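PDB 1SW6: regulatory protein SWI6 from Saccharomyces cerevisiae, which serves as the shared regulatory subunit of the yeast transcription complexes SBF and MBF, which drive cell-cycle-dependent transcription, and is represented here by its ankyrin-repeat domain. Local coordinates for residues Glu165-Lys173 with Ile204-Ser212; Gly25-Asp33 with Lys235-Gly243. All coordinates share one frame; numbering follows the deposited sequence.

Contact 1 (Glu165-Lys173 with Ile204-Ser212); sequences ESCLVKAVK and ILHHIIITS
I204 opens the interface by sending its CD1 methyl across to V172, where it lies 3.3 Å from CG2, a tight carbon-carbon approach. CG1, anti to the backbone N (chi1 -175°), carries CD1 over to helix 167-173, where the side chain crosses those of V172 and L168 at about a right angle; the same methyl also reaches L168 CG and the backbone of V169.

One turn on, the imidazole of H207 lies between the two helices. V169 CG1 sits above its centre, 3.6 Å from the ring centroid and almost on the ring normal, a CH-pi contact. V172 CG2 packs on H207 CB, while K173 CD approaches ND1 obliquely. E165 OE2 comes within 3.5 Å of H207 CE1, its carboxylate turned 67° from the ring; the polar end of the ring is held instead through NE2, bonded to D198. E165 OE1 forms salt bridges with K170 NZ at 2.7 Å and K173 NZ at 3.0 Å, a network within its own segment that should favour the carboxylate form.

I208 follows with CG1 against V172 CG1. At the last turn T211 OG1 lies 2.8 Å from V172 O and 3.1 Å from H207 O, two acceptors competing for one proton.

The helices run nearly parallel, at 23° with axes 8.8 Å apart, the side-by-side stacking of helices from successive repeats, here ANK 2 and ANK 3, that builds an ankyrin domain.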
loop_
_atom_site.group_PDB
_atom_site.type_symbol
_atom_site.label_atom_id
_atom_site.label_comp_id
_atom_site.label_asym_id
_atom_site.label_seq_id
_atom_site.Cartn_x
_atom_site.Cartn_y
_atom_site.Cartn_z
ATOM N N GLU A 165 -1.382 12.783 6.974
ATOM C CA GLU A 165 -1.854 11.670 7.777
ATOM C C GLU A 165 -0.750 11.151 8.685
ATOM O O GLU A 165 0.366 10.889 8.235
ATOM C CB GLU A 165 -2.389 10.569 6.858
ATOM C CG GLU A 165 -3.740 10.957 6.281
ATOM C CD GLU A 165 -4.296 9.969 5.273
ATOM O OE1 GLU A 165 -3.826 8.801 5.219
ATOM O OE2 GLU A 165 -5.230 10.375 4.539
ATOM N N SER A 166 -1.060 11.032 9.971
ATOM C CA SER A 166 -0.093 10.555 10.966
ATOM C C SER A 166 0.026 9.039 10.927
ATOM O O SER A 166 -0.719 8.376 10.217
ATOM C CB SER A 166 -0.538 10.971 12.365
ATOM O OG SER A 166 -1.731 10.286 12.707
ATOM N N CYS A 167 0.957 8.491 11.700
ATOM C CA CYS A 167 1.136 7.047 11.733
ATOM C C CYS A 167 -0.043 6.365 12.408
ATOM O O CYS A 167 -0.421 5.261 12.029
ATOM C CB CYS A 167 2.450 6.662 12.437
ATOM S SG CYS A 167 2.647 7.287 14.115
ATOM N N LEU A 168 -0.637 7.014 13.404
ATOM C CA LEU A 168 -1.786 6.424 14.078
ATOM C C LEU A 168 -2.956 6.338 13.091
ATOM O O LEU A 168 -3.765 5.420 13.160
ATOM C CB LEU A 168 -2.177 7.246 15.308
ATOM C CG LEU A 168 -3.411 6.708 16.039
ATOM C CD1 LEU A 168 -3.090 5.350 16.637
ATOM C CD2 LEU A 168 -3.852 7.694 17.130
ATOM N N VAL A 169 -3.037 7.295 12.167
ATOM C CA VAL A 169 -4.094 7.284 11.153
ATOM C C VAL A 169 -3.986 5.994 10.310
ATOM O O VAL A 169 -4.987 5.445 9.867
ATOM C CB VAL A 169 -3.996 8.550 10.245
ATOM C CG1 VAL A 169 -4.904 8.415 9.005
ATOM C CG2 VAL A 169 -4.416 9.782 11.051
ATOM N N LYS A 170 -2.764 5.504 10.109
ATOM C CA LYS A 170 -2.556 4.277 9.343
ATOM C C LYS A 170 -3.144 3.090 10.089
ATOM O O LYS A 170 -3.666 2.155 9.478
ATOM C CB LYS A 170 -1.060 4.049 9.096
ATOM C CG LYS A 170 -0.432 5.157 8.264
ATOM C CD LYS A 170 -1.265 5.395 7.008
ATOM C CE LYS A 170 -0.960 6.737 6.383
ATOM N NZ LYS A 170 -1.848 6.984 5.222
ATOM N N ALA A 171 -3.077 3.145 11.416
ATOM C CA ALA A 171 -3.628 2.082 12.243
ATOM C C ALA A 171 -5.122 1.951 12.010
ATOM O O ALA A 171 -5.662 0.839 12.013
ATOM C CB ALA A 171 -3.367 2.369 13.723
ATOM N N VAL A 172 -5.812 3.068 11.812
ATOM C CA VAL A 172 -7.255 2.958 11.621
ATOM C C VAL A 172 -7.721 2.856 10.176
ATOM O O VAL A 172 -8.916 2.718 9.923
ATOM C CB VAL A 172 -8.015 4.100 12.337
ATOM C CG1 VAL A 172 -7.738 4.018 13.846
ATOM C CG2 VAL A 172 -7.596 5.454 11.783
ATOM N N LYS A 173 -6.787 2.898 9.230
ATOM C CA LYS A 173 -7.153 2.768 7.824
ATOM C C LYS A 173 -6.912 1.348 7.303
ATOM O O LYS A 173 -7.177 1.064 6.129
ATOM C CB LYS A 173 -6.397 3.786 6.966
ATOM C CG LYS A 173 -6.864 5.210 7.197
ATOM C CD LYS A 173 -6.133 6.200 6.309
ATOM C CE LYS A 173 -6.505 6.015 4.842
ATOM N NZ LYS A 173 -5.998 7.161 4.045
ATOM N N ILE A 204 -8.596 11.623 13.831
ATOM C CA ILE A 204 -8.520 10.174 13.848
ATOM C C ILE A 204 -9.933 9.589 13.752
ATOM O O ILE A 204 -10.130 8.524 13.165
ATOM C CB ILE A 204 -7.823 9.659 15.133
ATOM C CG1 ILE A 204 -7.655 8.139 15.056
ATOM C CG2 ILE A 204 -8.620 10.037 16.357
ATOM C CD1 ILE A 204 -6.612 7.714 14.017
ATOM N N LEU A 205 -10.919 10.289 14.315
ATOM C CA LEU A 205 -12.299 9.802 14.256
ATOM C C LEU A 205 -12.851 9.865 12.850
ATOM O O LEU A 205 -13.631 9.014 12.454
ATOM C CB LEU A 205 -13.226 10.601 15.177
ATOM C CG LEU A 205 -13.075 10.376 16.678
ATOM C CD1 LEU A 205 -14.204 11.099 17.429
ATOM C CD2 LEU A 205 -13.117 8.871 16.962
ATOM N N HIS A 206 -12.466 10.882 12.089
ATOM C CA HIS A 206 -12.971 10.987 10.724
ATOM C C HIS A 206 -12.487 9.782 9.938
ATOM O O HIS A 206 -13.241 9.188 9.180
ATOM C CB HIS A 206 -12.469 12.260 10.038
ATOM C CG HIS A 206 -13.241 13.489 10.394
ATOM N ND1 HIS A 206 -12.753 14.453 11.247
ATOM C CD2 HIS A 206 -14.462 13.922 9.993
ATOM C CE1 HIS A 206 -13.635 15.429 11.355
ATOM N NE2 HIS A 206 -14.682 15.132 10.605
ATOM N N HIS A 207 -11.223 9.423 10.137
ATOM C CA HIS A 207 -10.639 8.297 9.427
ATOM C C HIS A 207 -11.240 6.960 9.834
ATOM O O HIS A 207 -11.426 6.090 8.982
ATOM C CB HIS A 207 -9.112 8.285 9.615
ATOM C CG HIS A 207 -8.406 9.379 8.873
ATOM N ND1 HIS A 207 -8.292 9.395 7.497
ATOM C CD2 HIS A 207 -7.802 10.511 9.311
ATOM C CE1 HIS A 207 -7.651 10.489 7.123
ATOM N NE2 HIS A 207 -7.342 11.182 8.204
ATOM N N ILE A 208 -11.553 6.790 11.119
ATOM C CA ILE A 208 -12.147 5.539 11.587
ATOM C C ILE A 208 -13.459 5.345 10.830
ATOM O O ILE A 208 -13.715 4.292 10.242
ATOM C CB ILE A 208 -12.434 5.569 13.112
ATOM C CG1 ILE A 208 -11.112 5.577 13.897
ATOM C CG2 ILE A 208 -13.300 4.371 13.500
ATOM C CD1 ILE A 208 -11.274 5.492 15.390
ATOM N N ILE A 209 -14.285 6.383 10.839
ATOM C CA ILE A 209 -15.552 6.337 10.144
ATOM C C ILE A 209 -15.368 6.133 8.643
ATOM O O ILE A 209 -16.076 5.331 8.049
ATOM C CB ILE A 209 -16.357 7.618 10.420
ATOM C CG1 ILE A 209 -17.235 7.406 11.660
ATOM C CG2 ILE A 209 -17.208 7.983 9.219
ATOM C CD1 ILE A 209 -16.473 7.079 12.923
ATOM N N ILE A 210 -14.427 6.845 8.023
ATOM C CA ILE A 210 -14.209 6.664 6.587
ATOM C C ILE A 210 -13.930 5.190 6.308
ATOM O O ILE A 210 -14.394 4.627 5.315
ATOM C CB ILE A 210 -13.001 7.475 6.061
ATOM C CG1 ILE A 210 -13.293 8.972 6.106
ATOM C CG2 ILE A 210 -12.679 7.051 4.636
ATOM C CD1 ILE A 210 -14.446 9.399 5.258
ATOM N N THR A 211 -13.173 4.567 7.201
ATOM C CA THR A 211 -12.823 3.161 7.054
ATOM C C THR A 211 -14.028 2.254 7.222
ATOM O O THR A 211 -14.177 1.262 6.503
ATOM C CB THR A 211 -11.746 2.744 8.076
ATOM O OG1 THR A 211 -10.503 3.362 7.737
ATOM C CG2 THR A 211 -11.562 1.251 8.078
ATOM N N SER A 212 -14.883 2.585 8.180
ATOM C CA SER A 212 -16.072 1.781 8.439
ATOM C C SER A 212 -16.905 1.572 7.168
ATOM O O SER A 212 -17.691 0.630 7.083
ATOM C CB SER A 212 -16.946 2.454 9.498
ATOM O OG SER A 212 -17.588 3.595 8.955
#

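Contact 2 (Gly25-Asp33 with Lys235-Gly243); sequences GPIITFTHD and KQNRPIQSG
G25 O is gripped side-on by the R238 guanidinium, NE at 2.8 Å and NH2 at 2.9 Å. The oxygen lies only 2° out of the guanidinium plane, but the two donors reach it differently: NE nearly along the C=O axis, NH2 from above the carbonyl plane. The arginine chain, bent at chi3 (58°), lays the guanidinium across I27, whose CG1 rests on one face, 3.5 Å from CZ. The group is thus held by G25 O at its edge, by a salt bridge from NH1 to D188 of helix 183-190, and by an aliphatic carbon on one face.

Beyond this grip the backbones run in the same direction. I27 N donates to P239 O at 3.0 Å and I27 O accepts from Q241 N; T29 then repeats the pattern, its N bonded to Q241 O and its O to G243 N.

The rings of P26 and P239 meet at CB and CG, and T29 CG2 packs 3.5 Å from I240 CG2. On the face carrying I28 and Q241, the I28 CG2 methyl closes to 3.2 Å on G243 CA, beside a residue without a side chain. I27, T29 and I240 turn the other way, onto L263 of helix 261-265.

Pairing I27 with I240, I28 with Q241 and T29 with S242, the arrangement is a short, two-stranded parallel beta-sheet at the domain surface, consistent with a variation on the ankyrin fold within the long third repeat.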
loop_
_atom_site.group_PDB
_atom_site.type_symbol
_atom_site.label_atom_id
_atom_site.label_comp_id
_atom_site.label_asym_id
_atom_site.label_seq_id
_atom_site.Cartn_x
_atom_site.Cartn_y
_atom_site.Cartn_z
ATOM N N GLY A 25 -1.699 -1.738 33.436
ATOM C CA GLY A 25 -0.224 -1.457 33.418
ATOM C C GLY A 25 0.108 0.019 33.268
ATOM O O GLY A 25 -0.778 0.831 32.982
ATOM N N PRO A 26 1.380 0.408 33.452
ATOM C CA PRO A 26 1.756 1.816 33.322
ATOM C C PRO A 26 1.979 2.250 31.874
ATOM O O PRO A 26 2.257 1.432 30.996
ATOM C CB PRO A 26 3.031 1.899 34.149
ATOM C CG PRO A 26 3.679 0.602 33.835
ATOM C CD PRO A 26 2.521 -0.386 33.945
ATOM N N ILE A 27 1.845 3.548 31.645
ATOM C CA ILE A 27 2.048 4.129 30.330
ATOM C C ILE A 27 3.478 4.658 30.285
ATOM O O ILE A 27 3.828 5.589 31.011
ATOM C CB ILE A 27 1.079 5.301 30.090
ATOM C CG1 ILE A 27 -0.367 4.816 30.221
ATOM C CG2 ILE A 27 1.330 5.914 28.727
ATOM C CD1 ILE A 27 -1.403 5.922 30.076
ATOM N N ILE A 28 4.312 4.052 29.450
ATOM C CA ILE A 28 5.695 4.487 29.316
ATOM C C ILE A 28 5.693 5.661 28.343
ATOM O O ILE A 28 5.224 5.539 27.211
ATOM C CB ILE A 28 6.546 3.341 28.788
ATOM C CG1 ILE A 28 6.334 2.118 29.685
ATOM C CG2 ILE A 28 8.015 3.739 28.763
ATOM C CD1 ILE A 28 7.049 0.874 29.210
ATOM N N THR A 29 6.217 6.799 28.780
ATOM C CA THR A 29 6.202 7.995 27.953
ATOM C C THR A 29 7.539 8.461 27.380
ATOM O O THR A 29 8.598 8.130 27.903
ATOM C CB THR A 29 5.581 9.153 28.743
ATOM O OG1 THR A 29 6.310 9.336 29.967
ATOM C CG2 THR A 29 4.121 8.843 29.087
ATOM N N PHE A 30 7.465 9.230 26.295
ATOM C CA PHE A 30 8.639 9.780 25.623
ATOM C C PHE A 30 8.317 11.217 25.208
ATOM O O PHE A 30 7.166 11.526 24.876
ATOM C CB PHE A 30 8.995 8.948 24.386
ATOM C CG PHE A 30 9.138 7.476 24.662
ATOM C CD1 PHE A 30 8.015 6.665 24.790
ATOM C CD2 PHE A 30 10.398 6.903 24.818
ATOM C CE1 PHE A 30 8.141 5.307 25.072
ATOM C CE2 PHE A 30 10.541 5.540 25.100
ATOM C CZ PHE A 30 9.409 4.740 25.229
ATOM N N THR A 31 9.315 12.098 25.226
ATOM C CA THR A 31 9.071 13.497 24.861
ATOM C C THR A 31 9.985 14.088 23.791
ATOM O O THR A 31 9.860 15.266 23.450
ATOM C CB THR A 31 9.138 14.422 26.102
ATOM O OG1 THR A 31 10.328 14.136 26.851
ATOM C CG2 THR A 31 7.907 14.229 26.981
ATOM N N HIS A 32 10.892 13.278 23.255
ATOM C CA HIS A 32 11.813 13.757 22.229
ATOM C C HIS A 32 11.096 14.509 21.106
ATOM O O HIS A 32 11.665 15.414 20.499
ATOM C CB HIS A 32 12.586 12.587 21.625
ATOM C CG HIS A 32 11.710 11.585 20.942
ATOM N ND1 HIS A 32 11.167 10.501 21.598
ATOM C CD2 HIS A 32 11.248 11.527 19.671
ATOM C CE1 HIS A 32 10.407 9.818 20.760
ATOM N NE2 HIS A 32 10.439 10.420 19.583
ATOM N N ASP A 33 9.852 14.129 20.830
ATOM C CA ASP A 33 9.075 14.760 19.763
ATOM C C ASP A 33 8.014 15.721 20.272
ATOM O O ASP A 33 7.287 16.328 19.483
ATOM C CB ASP A 33 8.405 13.685 18.899
ATOM C CG ASP A 33 7.665 12.643 19.723
ATOM O OD1 ASP A 33 7.104 11.701 19.130
ATOM O OD2 ASP A 33 7.641 12.753 20.964
ATOM N N LYS A 235 -7.388 5.296 31.142
ATOM C CA LYS A 235 -6.037 5.755 31.457
ATOM C C LYS A 235 -5.958 6.644 32.697
ATOM O O LYS A 235 -4.883 6.814 33.281
ATOM C CB LYS A 235 -5.415 6.480 30.260
ATOM C CG LYS A 235 -5.936 7.870 30.002
ATOM C CD LYS A 235 -4.990 8.600 29.060
ATOM C CE LYS A 235 -5.365 10.063 28.912
ATOM N NZ LYS A 235 -5.407 10.785 30.215
ATOM N N GLN A 236 -7.099 7.206 33.088
ATOM C CA GLN A 236 -7.188 8.080 34.257
ATOM C C GLN A 236 -6.631 7.400 35.514
ATOM O O GLN A 236 -6.061 8.056 36.383
ATOM C CB GLN A 236 -8.649 8.478 34.488
ATOM C CG GLN A 236 -8.853 9.531 35.559
ATOM C CD GLN A 236 -8.166 10.839 35.220
ATOM O OE1 GLN A 236 -8.435 11.452 34.179
ATOM N NE2 GLN A 236 -7.269 11.276 36.100
ATOM N N ASN A 237 -6.805 6.081 35.604
ATOM C CA ASN A 237 -6.305 5.309 36.744
ATOM C C ASN A 237 -5.067 4.504 36.351
ATOM O O ASN A 237 -4.962 3.318 36.679
ATOM C CB ASN A 237 -7.373 4.332 37.252
ATOM C CG ASN A 237 -8.655 5.020 37.648
ATOM O OD1 ASN A 237 -8.634 6.040 38.341
ATOM N ND2 ASN A 237 -9.786 4.461 37.223
ATOM N N ARG A 238 -4.132 5.134 35.649
ATOM C CA ARG A 238 -2.936 4.423 35.234
ATOM C C ARG A 238 -1.653 5.194 35.514
ATOM O O ARG A 238 -1.509 6.354 35.123
ATOM C CB ARG A 238 -3.029 4.072 33.746
ATOM C CG ARG A 238 -4.159 3.105 33.416
ATOM C CD ARG A 238 -4.120 2.700 31.950
ATOM N NE ARG A 238 -2.843 2.085 31.610
ATOM C CZ ARG A 238 -2.377 1.972 30.373
ATOM N NH1 ARG A 238 -3.094 2.437 29.351
ATOM N NH2 ARG A 238 -1.188 1.418 30.161
ATOM N N PRO A 239 -0.697 4.552 36.201
ATOM C CA PRO A 239 0.571 5.217 36.512
ATOM C C PRO A 239 1.295 5.605 35.225
ATOM O O PRO A 239 1.076 5.004 34.177
ATOM C CB PRO A 239 1.322 4.158 37.320
ATOM C CG PRO A 239 0.794 2.862 36.751
ATOM C CD PRO A 239 -0.681 3.143 36.634
ATOM N N ILE A 240 2.143 6.620 35.307
ATOM C CA ILE A 240 2.891 7.082 34.145
ATOM C C ILE A 240 4.385 7.137 34.459
ATOM O O ILE A 240 4.816 7.919 35.309
ATOM C CB ILE A 240 2.446 8.497 33.723
ATOM C CG1 ILE A 240 0.943 8.516 33.436
ATOM C CG2 ILE A 240 3.235 8.946 32.503
ATOM C CD1 ILE A 240 0.395 9.912 33.189
ATOM N N GLN A 241 5.175 6.309 33.785
ATOM C CA GLN A 241 6.613 6.321 34.015
ATOM C C GLN A 241 7.353 6.651 32.723
ATOM O O GLN A 241 6.989 6.170 31.649
ATOM C CB GLN A 241 7.081 4.972 34.571
ATOM C CG GLN A 241 6.866 3.789 33.648
ATOM C CD GLN A 241 7.430 2.496 34.220
ATOM O OE1 GLN A 241 7.025 2.046 35.293
ATOM N NE2 GLN A 241 8.372 1.893 33.501
ATOM N N SER A 242 8.379 7.492 32.831
ATOM C CA SER A 242 9.181 7.892 31.675
ATOM C C SER A 242 10.128 6.761 31.271
ATOM O O SER A 242 11.004 6.371 32.044
ATOM C CB SER A 242 9.989 9.152 32.006
ATOM O OG SER A 242 10.834 9.526 30.929
ATOM N N GLY A 243 9.949 6.240 30.059
ATOM C CA GLY A 243 10.791 5.153 29.592
ATOM C C GLY A 243 12.033 5.609 28.853
ATOM O O GLY A 243 13.099 5.001 28.975
#

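In the fold
Strand 27-29, close to the start of the modelled chain, meets its partner 240-242 more than 200 residues later; contact 2 therefore closes a long loop. Inside that loop the chain passes through helices 134-140 and 144-152 to helix 167-173, then continues through helix 183-190 to helix 204-212, where contact 1 closes a much shorter loop nested within the first. Helix 218-234 then leads to the second half of contact 2. Contact 1 joins ANK 2 to ANK 3 within the buried stack, whereas contact 2 ties the N-terminal segment to ANK 3 at the surface. Their centres lie about 23 Å apart, and they do not touch.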